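GARP domain-containing protein (Trypanosoma brucei brucei TREU927, PDB 6XZ6) acts as a trypanosome receptor for the host complement regulator factor H and increases transmission of the parasite to tsetse flies. Local coordinates at the interface of chains A and B. Residues are numbered along the deposited sequence; one frame, centred on the assembly and turned at random. Chains: chain A, GARP domain-containing protein; chain B, Complement factor H.

Contact 1: the interface of chains A and B. Residues chain A 118, 162, 164; chain B 13-16, 18.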
loop_
_atom_site.group_PDB
_atom_site.type_symbol
_atom_site.label_atom_id
_atom_site.label_comp_id
_atom_site.label_asym_id
_atom_site.label_seq_id
_atom_site.Cartn_x
_atom_site.Cartn_y
_atom_site.Cartn_z
ATOM N N LEU A 118 16.727 9.878 -4.110
ATOM C CA LEU A 118 17.976 9.130 -4.096
ATOM C C LEU A 118 18.280 8.627 -5.499
ATOM O O LEU A 118 19.428 8.725 -5.943
ATOM C CB LEU A 118 17.960 7.966 -3.082
ATOM C CG LEU A 118 18.022 8.370 -1.583
ATOM C CD1 LEU A 118 17.675 7.207 -0.676
ATOM C CD2 LEU A 118 19.361 8.956 -1.204
ATOM N N TYR A 162 22.672 -1.344 2.634
ATOM C CA TYR A 162 22.827 -0.026 3.277
ATOM C C TYR A 162 22.954 -0.157 4.790
ATOM O O TYR A 162 22.001 -0.550 5.460
ATOM C CB TYR A 162 21.603 0.859 2.935
ATOM C CG TYR A 162 21.632 1.448 1.537
ATOM C CD1 TYR A 162 21.167 0.723 0.438
ATOM C CD2 TYR A 162 22.071 2.746 1.319
ATOM C CE1 TYR A 162 21.163 1.279 -0.845
ATOM C CE2 TYR A 162 22.165 3.272 0.036
ATOM C CZ TYR A 162 21.680 2.555 -1.039
ATOM O OH TYR A 162 21.703 3.129 -2.284
ATOM N N GLN A 164 23.275 2.379 6.811
ATOM C CA GLN A 164 22.630 3.572 7.336
ATOM C C GLN A 164 21.378 3.201 8.083
ATOM O O GLN A 164 20.674 2.277 7.669
ATOM C CB GLN A 164 22.284 4.536 6.207
ATOM C CG GLN A 164 23.468 5.307 5.691
ATOM C CD GLN A 164 23.038 6.142 4.541
ATOM O OE1 GLN A 164 22.664 7.303 4.733
ATOM N NE2 GLN A 164 23.069 5.566 3.325
ATOM N N GLY B 13 18.965 11.817 7.736
ATOM C CA GLY B 13 19.102 11.806 6.288
ATOM C C GLY B 13 19.650 10.500 5.752
ATOM O O GLY B 13 20.069 9.640 6.537
ATOM N N VAL B 14 19.647 10.351 4.406
ATOM C CA VAL B 14 20.173 9.185 3.659
ATOM C C VAL B 14 21.050 9.672 2.500
ATOM O O VAL B 14 20.581 10.462 1.684
ATOM C CB VAL B 14 19.114 8.211 3.051
ATOM C CG1 VAL B 14 19.422 6.750 3.304
ATOM C CG2 VAL B 14 17.665 8.613 3.228
ATOM N N TYR B 15 22.277 9.165 2.385
ATOM C CA TYR B 15 23.173 9.468 1.258
ATOM C C TYR B 15 23.343 8.234 0.385
ATOM O O TYR B 15 22.993 7.102 0.776
ATOM C CB TYR B 15 24.546 10.002 1.710
ATOM C CG TYR B 15 25.396 9.009 2.472
ATOM C CD1 TYR B 15 25.272 8.866 3.857
ATOM C CD2 TYR B 15 26.356 8.243 1.826
ATOM C CE1 TYR B 15 26.048 7.941 4.561
ATOM C CE2 TYR B 15 27.137 7.320 2.523
ATOM C CZ TYR B 15 26.980 7.176 3.889
ATOM O OH TYR B 15 27.746 6.280 4.582
ATOM N N ARG B 16 23.872 8.475 -0.811
ATOM C CA ARG B 16 24.196 7.476 -1.810
ATOM C C ARG B 16 25.398 7.983 -2.643
ATOM O O ARG B 16 25.523 9.200 -2.822
ATOM C CB ARG B 16 22.965 7.111 -2.666
ATOM C CG ARG B 16 22.370 8.223 -3.546
ATOM C CD ARG B 16 22.589 7.900 -5.031
ATOM N NE ARG B 16 23.812 8.538 -5.533
ATOM C CZ ARG B 16 24.687 7.968 -6.348
ATOM N NH1 ARG B 16 25.786 8.626 -6.714
ATOM N NH2 ARG B 16 24.470 6.739 -6.810
ATOM N N GLU B 18 26.830 4.196 -0.987
ATOM C CA GLU B 18 27.393 3.851 0.297
ATOM C C GLU B 18 28.673 3.023 0.108
ATOM O O GLU B 18 28.614 1.850 -0.277
ATOM C CB GLU B 18 26.354 3.129 1.144
ATOM C CG GLU B 18 26.602 3.367 2.605
ATOM C CD GLU B 18 25.688 2.569 3.479
ATOM O OE1 GLU B 18 26.152 1.547 4.034
ATOM O OE2 GLU B 18 24.508 2.963 3.601
HETATM O O HOH W 1 22.575 8.540 7.051
#
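The side-chain amide nitrogen NE2 of A:Gln164 gives both its hydrogens to factor H, one to the backbone O of B:Tyr15 at 3.0 Å and the other to the carboxylate OE2 of B:Glu18, also at 3.0 Å. Both acceptors lie near the plane of the amide, which fixes its rotation. B:Glu18 is met on the anti side of its carboxylate. The other end of the amide, OE1, accepts from the backbone N of B:Tyr15 at 3.0 Å, in the carbonyl plane on a lone pair, and is linked through a water to the O of B:Gly13. One glutamine thus reads the backbone N and O of B:Tyr15 much as a neighbouring strand would. With CG anti to the carbonyl carbon (chi1 -77°) and the chain extended beyond it, the amide reaches over one face of the B:Tyr15 ring, the planes 31° apart. OE2 of B:Glu18 also approaches CD2 of A:Tyr162 at 3.3 Å, carboxylate and ring nearly perpendicular. Farther along, A:Leu118 offers CD2 to CG of B:Arg16 at 3.9 Å and CD1 to B:Val14. Strand 13-16 of the sushi domain thereby lies between helix 67-125 and the loop residues just before helix 165-208 of the receptor.

Contact 2: the interface of chains A and B. Residues chain A 9, 12, 161-162; chain B 17-18.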
loop_
_atom_site.group_PDB
_atom_site.type_symbol
_atom_site.label_atom_id
_atom_site.label_comp_id
_atom_site.label_asym_id
_atom_site.label_seq_id
_atom_site.Cartn_x
_atom_site.Cartn_y
_atom_site.Cartn_z
ATOM N N GLU A 9 27.553 -0.161 -5.809
ATOM C CA GLU A 9 26.678 0.924 -6.187
ATOM C C GLU A 9 25.574 0.486 -7.152
ATOM O O GLU A 9 24.471 1.020 -7.102
ATOM C CB GLU A 9 27.507 2.095 -6.726
ATOM C CG GLU A 9 26.657 3.343 -6.965
ATOM C CD GLU A 9 27.322 4.531 -7.619
ATOM O OE1 GLU A 9 26.571 5.450 -8.013
ATOM O OE2 GLU A 9 28.572 4.542 -7.745
ATOM N N GLN A 12 23.134 -1.535 -4.998
ATOM C CA GLN A 12 22.427 -0.522 -4.188
ATOM C C GLN A 12 21.389 0.247 -4.993
ATOM O O GLN A 12 20.333 0.537 -4.456
ATOM C CB GLN A 12 23.403 0.493 -3.563
ATOM C CG GLN A 12 24.273 -0.046 -2.435
ATOM C CD GLN A 12 25.427 0.870 -2.120
ATOM O OE1 GLN A 12 25.490 2.053 -2.513
ATOM N NE2 GLN A 12 26.365 0.330 -1.399
ATOM N N LEU A 161 22.297 -4.091 2.060
ATOM C CA LEU A 161 23.157 -3.278 1.195
ATOM C C LEU A 161 23.542 -1.929 1.787
ATOM O O LEU A 161 24.606 -1.417 1.446
ATOM C CB LEU A 161 22.455 -3.074 -0.171
ATOM C CG LEU A 161 22.249 -4.344 -0.999
ATOM C CD1 LEU A 161 21.322 -4.080 -2.122
ATOM C CD2 LEU A 161 23.551 -4.903 -1.536
ATOM N N TYR A 162 22.672 -1.344 2.634
ATOM C CA TYR A 162 22.827 -0.026 3.277
ATOM C C TYR A 162 22.954 -0.157 4.790
ATOM O O TYR A 162 22.001 -0.550 5.460
ATOM C CB TYR A 162 21.603 0.859 2.935
ATOM C CG TYR A 162 21.632 1.448 1.537
ATOM C CD1 TYR A 162 21.167 0.723 0.438
ATOM C CD2 TYR A 162 22.071 2.746 1.319
ATOM C CE1 TYR A 162 21.163 1.279 -0.845
ATOM C CE2 TYR A 162 22.165 3.272 0.036
ATOM C CZ TYR A 162 21.680 2.555 -1.039
ATOM O OH TYR A 162 21.703 3.129 -2.284
ATOM N N PRO B 17 26.301 7.100 -3.141
ATOM C CA PRO B 17 26.357 5.653 -2.888
ATOM C C PRO B 17 26.965 5.412 -1.485
ATOM O O PRO B 17 27.520 6.326 -0.860
ATOM C CB PRO B 17 27.241 5.142 -4.026
ATOM C CG PRO B 17 28.195 6.256 -4.278
ATOM C CD PRO B 17 27.475 7.547 -3.911
ATOM N N GLU B 18 26.830 4.196 -0.987
ATOM C CA GLU B 18 27.393 3.851 0.297
ATOM C C GLU B 18 28.673 3.023 0.108
ATOM O O GLU B 18 28.614 1.850 -0.277
ATOM C CB GLU B 18 26.354 3.129 1.144
ATOM C CG GLU B 18 26.602 3.367 2.605
ATOM C CD GLU B 18 25.688 2.569 3.479
ATOM O OE1 GLU B 18 26.152 1.547 4.034
ATOM O OE2 GLU B 18 24.508 2.963 3.601
HETATM O O HOH W 2 27.420 -0.614 2.596
#
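The amide of A:Gln12 and the carboxylate of B:Glu18 are turned 46° apart, and the amide is directed at the backbone of B:Glu18, while the ring of A:Tyr162 has the backbone O of A:Gln12 in plane at its edge. The sushi domain of factor H here meets helix 4-61 of the GARP-family receptor. NE2 of A:Gln12 donates to the backbone O of B:Glu18 at 2.9 Å, close to the amide plane and onto a carbonyl lone pair. OE1 accepts from the backbone N of B:Glu18 at 3.0 Å in an almost straight bond, 175° at the hydrogen, although the donor is tilted from the carbonyl plane. Two bonds to one residue hold the amide against rotation and recognise main chain, leaving the carboxylate of B:Glu18 for other partners. Its OE1 binds a water at 2.9 Å that also reaches the backbone O of A:Leu161, at the end of helix 148-161. B:Pro17 follows a cis peptide bond, which probably helps direct the backbone of B:Glu18 toward the helix. CG of A:Glu9 rests on CB of B:Pro17 at 3.5 Å. A:Glu9 has CG anti to its N (chi1 -172°) and an extended chain, which brings CG and the carboxylate carbon obliquely over the CB-CG edge of the proline ring.

Contact 3: the interface of chains A and B. Residues chain A 13, 118, 121-122, 162; chain B 16, 29.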
loop_
_atom_site.group_PDB
_atom_site.type_symbol
_atom_site.label_atom_id
_atom_site.label_comp_id
_atom_site.label_asym_id
_atom_site.label_seq_id
_atom_site.Cartn_x
_atom_site.Cartn_y
_atom_site.Cartn_z
ATOM N N THR A 13 21.713 0.646 -6.238
ATOM C CA THR A 13 20.812 1.439 -7.092
ATOM C C THR A 13 19.590 0.590 -7.493
ATOM O O THR A 13 18.484 1.105 -7.496
ATOM C CB THR A 13 21.583 2.081 -8.269
ATOM O OG1 THR A 13 22.646 2.850 -7.728
ATOM C CG2 THR A 13 20.711 3.004 -9.120
ATOM N N LEU A 118 16.727 9.878 -4.110
ATOM C CA LEU A 118 17.976 9.130 -4.096
ATOM C C LEU A 118 18.280 8.627 -5.499
ATOM O O LEU A 118 19.428 8.725 -5.943
ATOM C CB LEU A 118 17.960 7.966 -3.082
ATOM C CG LEU A 118 18.022 8.370 -1.583
ATOM C CD1 LEU A 118 17.675 7.207 -0.676
ATOM C CD2 LEU A 118 19.361 8.956 -1.204
ATOM N N GLY A 121 19.492 11.451 -7.822
ATOM C CA GLY A 121 20.910 11.656 -7.534
ATOM C C GLY A 121 21.780 10.683 -8.303
ATOM O O GLY A 121 22.736 11.109 -8.947
ATOM N N ALA A 122 21.426 9.369 -8.285
ATOM C CA ALA A 122 22.104 8.289 -9.048
ATOM C C ALA A 122 21.978 8.524 -10.587
ATOM O O ALA A 122 22.920 8.219 -11.333
ATOM C CB ALA A 122 21.541 6.925 -8.666
ATOM N N TYR A 162 22.672 -1.344 2.634
ATOM C CA TYR A 162 22.827 -0.026 3.277
ATOM C C TYR A 162 22.954 -0.157 4.790
ATOM O O TYR A 162 22.001 -0.550 5.460
ATOM C CB TYR A 162 21.603 0.859 2.935
ATOM C CG TYR A 162 21.632 1.448 1.537
ATOM C CD1 TYR A 162 21.167 0.723 0.438
ATOM C CD2 TYR A 162 22.071 2.746 1.319
ATOM C CE1 TYR A 162 21.163 1.279 -0.845
ATOM C CE2 TYR A 162 22.165 3.272 0.036
ATOM C CZ TYR A 162 21.680 2.555 -1.039
ATOM O OH TYR A 162 21.703 3.129 -2.284
ATOM N N ARG B 16 23.872 8.475 -0.811
ATOM C CA ARG B 16 24.196 7.476 -1.810
ATOM C C ARG B 16 25.398 7.983 -2.643
ATOM O O ARG B 16 25.523 9.200 -2.822
ATOM C CB ARG B 16 22.965 7.111 -2.666
ATOM C CG ARG B 16 22.370 8.223 -3.546
ATOM C CD ARG B 16 22.589 7.900 -5.031
ATOM N NE ARG B 16 23.812 8.538 -5.533
ATOM C CZ ARG B 16 24.687 7.968 -6.348
ATOM N NH1 ARG B 16 25.786 8.626 -6.714
ATOM N NH2 ARG B 16 24.470 6.739 -6.810
ATOM N N THR B 29 25.063 12.140 -2.957
ATOM C CA THR B 29 23.798 12.874 -2.993
ATOM C C THR B 29 23.011 12.401 -1.749
ATOM O O THR B 29 23.043 11.233 -1.412
ATOM C CB THR B 29 23.010 12.699 -4.310
ATOM O OG1 THR B 29 22.747 11.319 -4.515
ATOM C CG2 THR B 29 23.705 13.306 -5.518
#
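B:Arg16 presents one face of its guanidinium to the backbone of helix 67-125, the CA of A:Ala122 lying 3.5 Å above the plane and displaced toward its rim. The backbone O of A:Gly121 lies over the same face, farther off. NH2 of B:Arg16 approaches the methyl CB of A:Ala122 at 3.5 Å. The arginine therefore lies along the helix surface, its methylenes sliding past A:Leu118 in the opposite direction and its flat end over A:Ala122. The side chain of A:Tyr162 lies alongside B:Arg16 and points the same way, with ring and guanidinium planes 61° apart. The course of the arginine follows from its torsions: CG sits between the backbone N and the carbonyl carbon (chi1 64°), and the chain then bends at chi2 and chi3. Within factor H, NE donates to the hydroxyl OG1 of B:Thr29 at 3.1 Å, close to the guanidinium plane. That bond is bent, 137° at the hydrogen, but it ties the arginine to strand 27-32 and helps set the turn of its flat group. B:Thr29 thus acts as a second support while touching the receptor itself: both its hydroxyl OG1 and its methyl CG2 rest on CA of A:Gly121, CG2 at 3.8 Å, where the absence of a side chain probably lets the threonine approach the helix backbone. The site gives the receptor a shallow seat on helix 67-125 for neighbouring strands of factor H, and probably helps fix how the sushi domain is set on it.

The contacts are adjoining patches of one interface: the C-alpha centres of contact 1 and contact 2 are about 7 Å apart, those of contact 1 and contact 3 about 6 Å, and those of contact 2 and contact 3 about 7 Å. A:Tyr162 belongs to all three; contacts 1 and 2 also share B:Glu18, and contacts 1 and 3 share A:Leu118 and B:Arg16. Strand 13-16 and the residues after it, helped by strand 27-32, engage helices 4-61 and 67-125 and the loop before helix 165-208, an example of ligand reading largely through main-chain groups that probably depends on how those helices are set together.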